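Local coordinates for PCF11 protein (Saccharomyces cerevisiae, PDB 1SZ9) that recognises the carboxy-terminal domain of RNA polymerase II and, as a 3'-RNA-processing factor, probably couples transcription to mRNA 3'-end formation, at residues V7-K10 / D11-I15; F21-R24 / P25-T28; L96-N99 / T100-T103. All coordinates share one frame; numbering follows the deposited sequence.

Contact 1. Residues V7-K10 / D11-I15; sequences VIVK and DFNSI
Asp11 gives its backbone N to Val7 O at 2.9 Å, the first of five successive i to i-4 bonds that identify this piece as regular alpha-helix, inside helix 3-16 of the all-helical CTD-interacting domain. The part of its side chain that meets the preceding turn is CB, 3.2 Å from Val7 O, rather than the carboxylate. Phe12 comes next, its N bonded to Ile8 O at 2.9 Å. Its CB rests 3.4 Å from Val9 O, but the ring leads off the turn. With CG anti to the backbone N (chi1 -169°), it is buried where it stacks with Phe44 of helix 41-54 and also touches Leu30 of helix 24-36. Asn13 N reaches Val9 O at 2.9 Å, and its N-H...O angle of 169° is the straightest of the four that join 7-10 to 11-15. Its CG sits beside its own backbone N (chi1 -79°), a torsion that folds the amide back along the helix to lie alongside Val9, the two side chains pointing the same way. ND2 thereby comes within 3.5 Å of the methyl CG1 of Val9. Both residues face helix 41-54, Val9 touching Tyr43 and Asn13 touching Ala47. Ser14 continues the ladder with N to Lys10 O at 2.9 Å, and its CB lies against the same carbonyl oxygen. Ile15 turns its side chain to Ile26, Leu30 and Leu33 of helix 24-36, while its N bonds to Asp11 O at 3.1 Å.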
loop_
_atom_site.group_PDB
_atom_site.type_symbol
_atom_site.label_atom_id
_atom_site.label_comp_id
_atom_site.label_asym_id
_atom_site.label_seq_id
_atom_site.Cartn_x
_atom_site.Cartn_y
_atom_site.Cartn_z
ATOM N N VAL A 7 -3.591 -13.212 -18.306
ATOM C CA VAL A 7 -4.939 -12.689 -18.251
ATOM C C VAL A 7 -5.263 -12.104 -16.870
ATOM O O VAL A 7 -5.799 -10.996 -16.765
ATOM C CB VAL A 7 -5.967 -13.794 -18.588
ATOM C CG1 VAL A 7 -7.380 -13.302 -18.313
ATOM C CG2 VAL A 7 -5.832 -14.190 -20.053
ATOM N N ILE A 8 -4.952 -12.852 -15.816
ATOM C CA ILE A 8 -5.221 -12.376 -14.467
ATOM C C ILE A 8 -4.432 -11.097 -14.147
ATOM O O ILE A 8 -4.976 -10.149 -13.589
ATOM C CB ILE A 8 -4.894 -13.464 -13.422
ATOM C CG1 ILE A 8 -5.726 -14.716 -13.724
ATOM C CG2 ILE A 8 -5.218 -12.949 -12.000
ATOM C CD1 ILE A 8 -5.320 -15.947 -12.926
ATOM N N VAL A 9 -3.159 -11.072 -14.512
ATOM C CA VAL A 9 -2.337 -9.902 -14.244
ATOM C C VAL A 9 -2.826 -8.681 -15.023
ATOM O O VAL A 9 -2.887 -7.580 -14.473
ATOM C CB VAL A 9 -0.841 -10.183 -14.558
ATOM C CG1 VAL A 9 -0.026 -8.890 -14.517
ATOM C CG2 VAL A 9 -0.276 -11.169 -13.536
ATOM N N LYS A 10 -3.191 -8.871 -16.294
ATOM C CA LYS A 10 -3.674 -7.750 -17.101
ATOM C C LYS A 10 -4.987 -7.226 -16.540
ATOM O O LYS A 10 -5.258 -6.032 -16.559
ATOM C CB LYS A 10 -3.869 -8.166 -18.559
ATOM C CG LYS A 10 -2.581 -8.229 -19.347
ATOM C CD LYS A 10 -2.833 -8.612 -20.795
ATOM C CE LYS A 10 -1.547 -8.568 -21.604
ATOM N NZ LYS A 10 -1.799 -8.976 -23.019
ATOM N N ASP A 11 -5.800 -8.142 -16.042
ATOM C CA ASP A 11 -7.082 -7.790 -15.465
ATOM C C ASP A 11 -6.832 -6.977 -14.185
ATOM O O ASP A 11 -7.540 -5.997 -13.919
ATOM C CB ASP A 11 -7.862 -9.084 -15.181
ATOM C CG ASP A 11 -9.219 -8.841 -14.535
ATOM O OD1 ASP A 11 -10.015 -8.018 -15.041
ATOM O OD2 ASP A 11 -9.501 -9.504 -13.513
ATOM N N PHE A 12 -5.817 -7.370 -13.409
ATOM C CA PHE A 12 -5.481 -6.657 -12.159
ATOM C C PHE A 12 -5.055 -5.236 -12.525
ATOM O O PHE A 12 -5.549 -4.265 -11.948
ATOM C CB PHE A 12 -4.327 -7.360 -11.409
ATOM C CG PHE A 12 -4.098 -6.853 -10.000
ATOM C CD1 PHE A 12 -4.813 -7.379 -8.921
ATOM C CD2 PHE A 12 -3.152 -5.865 -9.749
ATOM C CE1 PHE A 12 -4.582 -6.932 -7.608
ATOM C CE2 PHE A 12 -2.920 -5.407 -8.432
ATOM C CZ PHE A 12 -3.641 -5.951 -7.368
ATOM N N ASN A 13 -4.145 -5.119 -13.490
ATOM C CA ASN A 13 -3.658 -3.803 -13.923
ATOM C C ASN A 13 -4.783 -2.919 -14.455
ATOM O O ASN A 13 -4.861 -1.737 -14.142
ATOM C CB ASN A 13 -2.595 -3.936 -15.024
ATOM C CG ASN A 13 -1.226 -4.307 -14.484
ATOM O OD1 ASN A 13 -0.642 -3.576 -13.690
ATOM N ND2 ASN A 13 -0.702 -5.442 -14.923
ATOM N N SER A 14 -5.650 -3.507 -15.269
ATOM C CA SER A 14 -6.761 -2.781 -15.872
ATOM C C SER A 14 -7.675 -2.159 -14.819
ATOM O O SER A 14 -8.111 -1.008 -14.935
ATOM C CB SER A 14 -7.545 -3.742 -16.774
ATOM O OG SER A 14 -8.745 -3.157 -17.234
ATOM N N ILE A 15 -7.979 -2.937 -13.791
ATOM C CA ILE A 15 -8.819 -2.459 -12.714
ATOM C C ILE A 15 -8.071 -1.367 -11.926
ATOM O O ILE A 15 -8.626 -0.316 -11.606
ATOM C CB ILE A 15 -9.202 -3.633 -11.794
ATOM C CG1 ILE A 15 -10.118 -4.590 -12.570
ATOM C CG2 ILE A 15 -9.861 -3.117 -10.517
ATOM C CD1 ILE A 15 -10.427 -5.889 -11.846
#

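Contact 2. Residues F21-R24 / P25-T28; sequences FNSR and PIIT
Arg24 curls over the helical turn that follows it, and its side chain can be traced outward against Ile27 and Thr28. CB begins beside the ring of Pro25, a closeness set by the peptide link between the two residues. The chain then bends twice, at chi2 and chi3 (both -56°), which folds the guanidinium over the following turn instead of letting it extend. At the tip, NH1 meets the methyl CG2 of Ile27 at 3.6 Å, and NH2 comes to 3.4 Å from Thr28 OG1 with an angle too poor for a hydrogen bond. That hydroxyl bonds weakly to Arg24 O, which also accepts Thr28 N at 2.9 Å. The turn is the start of helix 24-36, and Ser23 is its N-cap: OG, anti to the backbone N, accepts Ile26 N at 3.3 Å with an N-H...O angle of 161°. Ser23 O takes Ile27 N at 2.9 Å, nearly along the C=O axis. An alanine here, with no OG, would probably leave Ile26 N without its side-chain acceptor and the start of the helix less firmly capped. Ahead of the cap, Asn22 centres an inverse gamma turn, and its OD1 lies 3.4 Å from Ile27 CD1. Both Asn22 and Ile27 touch Tyr65 of helix 57-73, while the ring of Phe21 presents one face to Ser23 CB, 3.6 Å above the ring plane.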
loop_
_atom_site.group_PDB
_atom_site.type_symbol
_atom_site.label_atom_id
_atom_site.label_comp_id
_atom_site.label_asym_id
_atom_site.label_seq_id
_atom_site.Cartn_x
_atom_site.Cartn_y
_atom_site.Cartn_z
ATOM N N PHE A 21 -9.933 7.406 -7.420
ATOM C CA PHE A 21 -10.522 7.940 -6.205
ATOM C C PHE A 21 -10.609 6.760 -5.220
ATOM O O PHE A 21 -10.213 5.629 -5.557
ATOM C CB PHE A 21 -11.902 8.575 -6.476
ATOM C CG PHE A 21 -12.967 7.592 -6.922
ATOM C CD1 PHE A 21 -12.975 7.087 -8.220
ATOM C CD2 PHE A 21 -13.948 7.160 -6.030
ATOM C CE1 PHE A 21 -13.938 6.169 -8.620
ATOM C CE2 PHE A 21 -14.911 6.246 -6.418
ATOM C CZ PHE A 21 -14.906 5.749 -7.712
ATOM N N ASN A 22 -11.083 7.025 -4.009
ATOM C CA ASN A 22 -11.183 5.999 -2.982
ATOM C C ASN A 22 -12.400 5.136 -3.274
ATOM O O ASN A 22 -13.457 5.281 -2.656
ATOM C CB ASN A 22 -11.276 6.648 -1.597
ATOM C CG ASN A 22 -11.276 5.625 -0.468
ATOM O OD1 ASN A 22 -11.038 4.433 -0.685
ATOM N ND2 ASN A 22 -11.539 6.092 0.742
ATOM N N SER A 23 -12.237 4.246 -4.254
ATOM C CA SER A 23 -13.305 3.351 -4.668
ATOM C C SER A 23 -13.343 2.068 -3.869
ATOM O O SER A 23 -12.471 1.209 -4.028
ATOM C CB SER A 23 -13.149 2.990 -6.146
ATOM O OG SER A 23 -14.120 2.029 -6.487
ATOM N N ARG A 24 -14.361 1.922 -3.031
ATOM C CA ARG A 24 -14.494 0.710 -2.223
ATOM C C ARG A 24 -14.682 -0.550 -3.097
ATOM O O ARG A 24 -14.030 -1.556 -2.860
ATOM C CB ARG A 24 -15.653 0.856 -1.204
ATOM C CG ARG A 24 -15.384 1.875 -0.084
ATOM C CD ARG A 24 -14.089 1.528 0.668
ATOM N NE ARG A 24 -14.148 0.164 1.202
ATOM C CZ ARG A 24 -13.089 -0.609 1.427
ATOM N NH1 ARG A 24 -11.858 -0.163 1.172
ATOM N NH2 ARG A 24 -13.265 -1.833 1.903
ATOM N N PRO A 25 -15.550 -0.497 -4.133
ATOM C CA PRO A 25 -15.749 -1.686 -4.986
ATOM C C PRO A 25 -14.455 -2.152 -5.633
ATOM O O PRO A 25 -14.167 -3.343 -5.666
ATOM C CB PRO A 25 -16.760 -1.210 -6.037
ATOM C CG PRO A 25 -17.504 -0.139 -5.344
ATOM C CD PRO A 25 -16.434 0.596 -4.569
ATOM N N ILE A 26 -13.680 -1.201 -6.145
ATOM C CA ILE A 26 -12.405 -1.504 -6.790
ATOM C C ILE A 26 -11.362 -2.022 -5.791
ATOM O O ILE A 26 -10.704 -3.038 -6.019
ATOM C CB ILE A 26 -11.817 -0.251 -7.503
ATOM C CG1 ILE A 26 -12.676 0.133 -8.716
ATOM C CG2 ILE A 26 -10.387 -0.511 -7.912
ATOM C CD1 ILE A 26 -12.187 1.404 -9.433
ATOM N N ILE A 27 -11.204 -1.321 -4.681
ATOM C CA ILE A 27 -10.225 -1.759 -3.691
ATOM C C ILE A 27 -10.557 -3.166 -3.209
ATOM O O ILE A 27 -9.682 -4.025 -3.109
ATOM C CB ILE A 27 -10.163 -0.764 -2.503
ATOM C CG1 ILE A 27 -9.361 0.474 -2.931
ATOM C CG2 ILE A 27 -9.515 -1.412 -1.279
ATOM C CD1 ILE A 27 -9.594 1.660 -2.024
ATOM N N THR A 28 -11.828 -3.406 -2.931
ATOM C CA THR A 28 -12.242 -4.724 -2.460
ATOM C C THR A 28 -12.056 -5.789 -3.538
ATOM O O THR A 28 -11.667 -6.914 -3.238
ATOM C CB THR A 28 -13.711 -4.689 -1.991
ATOM O OG1 THR A 28 -13.777 -3.961 -0.755
ATOM C CG2 THR A 28 -14.251 -6.116 -1.762
#

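Contact 3. Residues L96-N99 / T100-T103; sequences LVDN and TTRT
Asp98 uses both carboxylate oxygens to receive donors from Thr100 and Thr101. OD2 accepts Thr101 N at 2.9 Å, the donor approaching from above the carboxylate plane. The same oxygen lies 2.9 Å from Thr100 N, a weak bond because the N-H points poorly. OD1 takes the hydroxyl of Thr101, OG1, at 2.5 Å, so short that the distance is doubtful. With CG between the backbone N and the carbonyl carbon (chi1 64°), the carboxylate faces the amides that follow. Asp98 is thus the N-cap of helix 99-112, supplying acceptors to amides of the first turn, which lack an i-4 carbonyl partner within the helix, and its negative charge probably also suits the positive end of the helix dipole. Its own carbonyl O accepts Arg102 N at 3.0 Å, the first i to i-4 step. The guanidinium of Arg102 then reaches back over the start of the helix on a chain extended from CG to NE. NH1 donates to Asn99 OD1 at 2.9 Å; the acceptor lies in the guanidinium plane, whereas the donor stands 53° out of the plane of the amide, the two flat groups being 61° apart. NE bonds to Tyr94 O, at the end of helix 86-95, and NH2 also has a hydrogen-bond partner just outside 96-103. Val97 O sits over one guanidinium face, 3.0 Å above the plane and toward its rim, at angles too poor for a bond to NE or NH2. Apart from these polar groups, Val97 CG2 packs on Thr101 CG2 at 3.7 Å, the two side chains crossing at about a right angle. Thr103 N goes to Asn99 O, and the hydroxyl OG1 of Thr103 meets a lone pair of Thr100 O at 2.7 Å, in the carbonyl plane.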
loop_
_atom_site.group_PDB
_atom_site.type_symbol
_atom_site.label_atom_id
_atom_site.label_comp_id
_atom_site.label_asym_id
_atom_site.label_seq_id
_atom_site.Cartn_x
_atom_site.Cartn_y
_atom_site.Cartn_z
ATOM N N LEU A 96 5.805 13.990 -2.030
ATOM C CA LEU A 96 5.184 14.452 -3.276
ATOM C C LEU A 96 3.693 14.721 -3.230
ATOM O O LEU A 96 3.068 14.952 -4.265
ATOM C CB LEU A 96 5.506 13.460 -4.410
ATOM C CG LEU A 96 6.997 13.396 -4.838
ATOM C CD1 LEU A 96 7.234 12.237 -5.813
ATOM C CD2 LEU A 96 7.417 14.727 -5.479
ATOM N N VAL A 97 3.097 14.700 -2.042
ATOM C CA VAL A 97 1.664 14.974 -1.968
ATOM C C VAL A 97 1.367 16.136 -1.038
ATOM O O VAL A 97 2.219 16.559 -0.253
ATOM C CB VAL A 97 0.857 13.734 -1.509
ATOM C CG1 VAL A 97 1.071 12.584 -2.514
ATOM C CG2 VAL A 97 1.271 13.329 -0.078
ATOM N N ASP A 98 0.148 16.653 -1.146
ATOM C CA ASP A 98 -0.306 17.782 -0.335
ATOM C C ASP A 98 -0.416 17.400 1.142
ATOM O O ASP A 98 -0.396 16.220 1.504
ATOM C CB ASP A 98 -1.672 18.241 -0.833
ATOM C CG ASP A 98 -2.726 17.170 -0.655
ATOM O OD1 ASP A 98 -2.785 16.249 -1.499
ATOM O OD2 ASP A 98 -3.470 17.241 0.347
ATOM N N ASN A 99 -0.600 18.402 1.988
ATOM C CA ASN A 99 -0.661 18.149 3.419
ATOM C C ASN A 99 -1.892 17.432 3.935
ATOM O O ASN A 99 -1.841 16.805 4.976
ATOM C CB ASN A 99 -0.444 19.454 4.177
ATOM C CG ASN A 99 0.988 19.914 4.096
ATOM O OD1 ASN A 99 1.881 19.232 4.577
ATOM N ND2 ASN A 99 1.217 21.066 3.468
ATOM N N THR A 100 -3.000 17.525 3.218
ATOM C CA THR A 100 -4.195 16.821 3.660
ATOM C C THR A 100 -3.935 15.336 3.412
ATOM O O THR A 100 -4.205 14.501 4.261
ATOM C CB THR A 100 -5.425 17.297 2.875
ATOM O OG1 THR A 100 -5.651 18.672 3.183
ATOM C CG2 THR A 100 -6.668 16.466 3.247
ATOM N N THR A 101 -3.395 15.019 2.241
ATOM C CA THR A 101 -3.068 13.634 1.906
ATOM C C THR A 101 -2.055 13.089 2.912
ATOM O O THR A 101 -2.101 11.894 3.286
ATOM C CB THR A 101 -2.496 13.539 0.481
ATOM O OG1 THR A 101 -3.438 14.110 -0.427
ATOM C CG2 THR A 101 -2.237 12.086 0.089
ATOM N N ARG A 102 -1.135 13.956 3.353
ATOM C CA ARG A 102 -0.153 13.557 4.364
ATOM C C ARG A 102 -0.839 13.086 5.676
ATOM O O ARG A 102 -0.426 12.094 6.263
ATOM C CB ARG A 102 0.823 14.708 4.668
ATOM C CG ARG A 102 1.918 14.861 3.586
ATOM C CD ARG A 102 2.759 16.139 3.717
ATOM N NE ARG A 102 3.739 16.183 2.626
ATOM C CZ ARG A 102 4.232 17.300 2.092
ATOM N NH1 ARG A 102 3.850 18.482 2.545
ATOM N NH2 ARG A 102 5.094 17.235 1.085
ATOM N N THR A 103 -1.880 13.778 6.135
ATOM C CA THR A 103 -2.540 13.339 7.373
ATOM C C THR A 103 -3.173 11.978 7.133
ATOM O O THR A 103 -3.258 11.171 8.045
ATOM C CB THR A 103 -3.667 14.313 7.862
ATOM O OG1 THR A 103 -4.721 14.359 6.890
ATOM C CG2 THR A 103 -3.107 15.707 8.101
#

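Overall arrangement
Contact 1 is a surface turn within helix 3-16, whereas contacts 2 and 3 are partly buried and open helices 24-36 and 99-112. The chemistry follows position: mid-helix, contact 1 relies on main-chain bonds, while the two helix starts use side-chain acceptors, a single hydroxyl in contact 2 and a whole carboxylate in contact 3. Each start also has an arginine, bent over the following turn in contact 2 and extended toward the preceding loop in contact 3. Contacts 1 and 2 belong to consecutive helices and touch, Ile15 CG2 lying 3.7 Å from Ile26 CG2. Contact 3 stands apart, its nearest atoms about 18 Å from contact 1 and about 11 Å from contact 2.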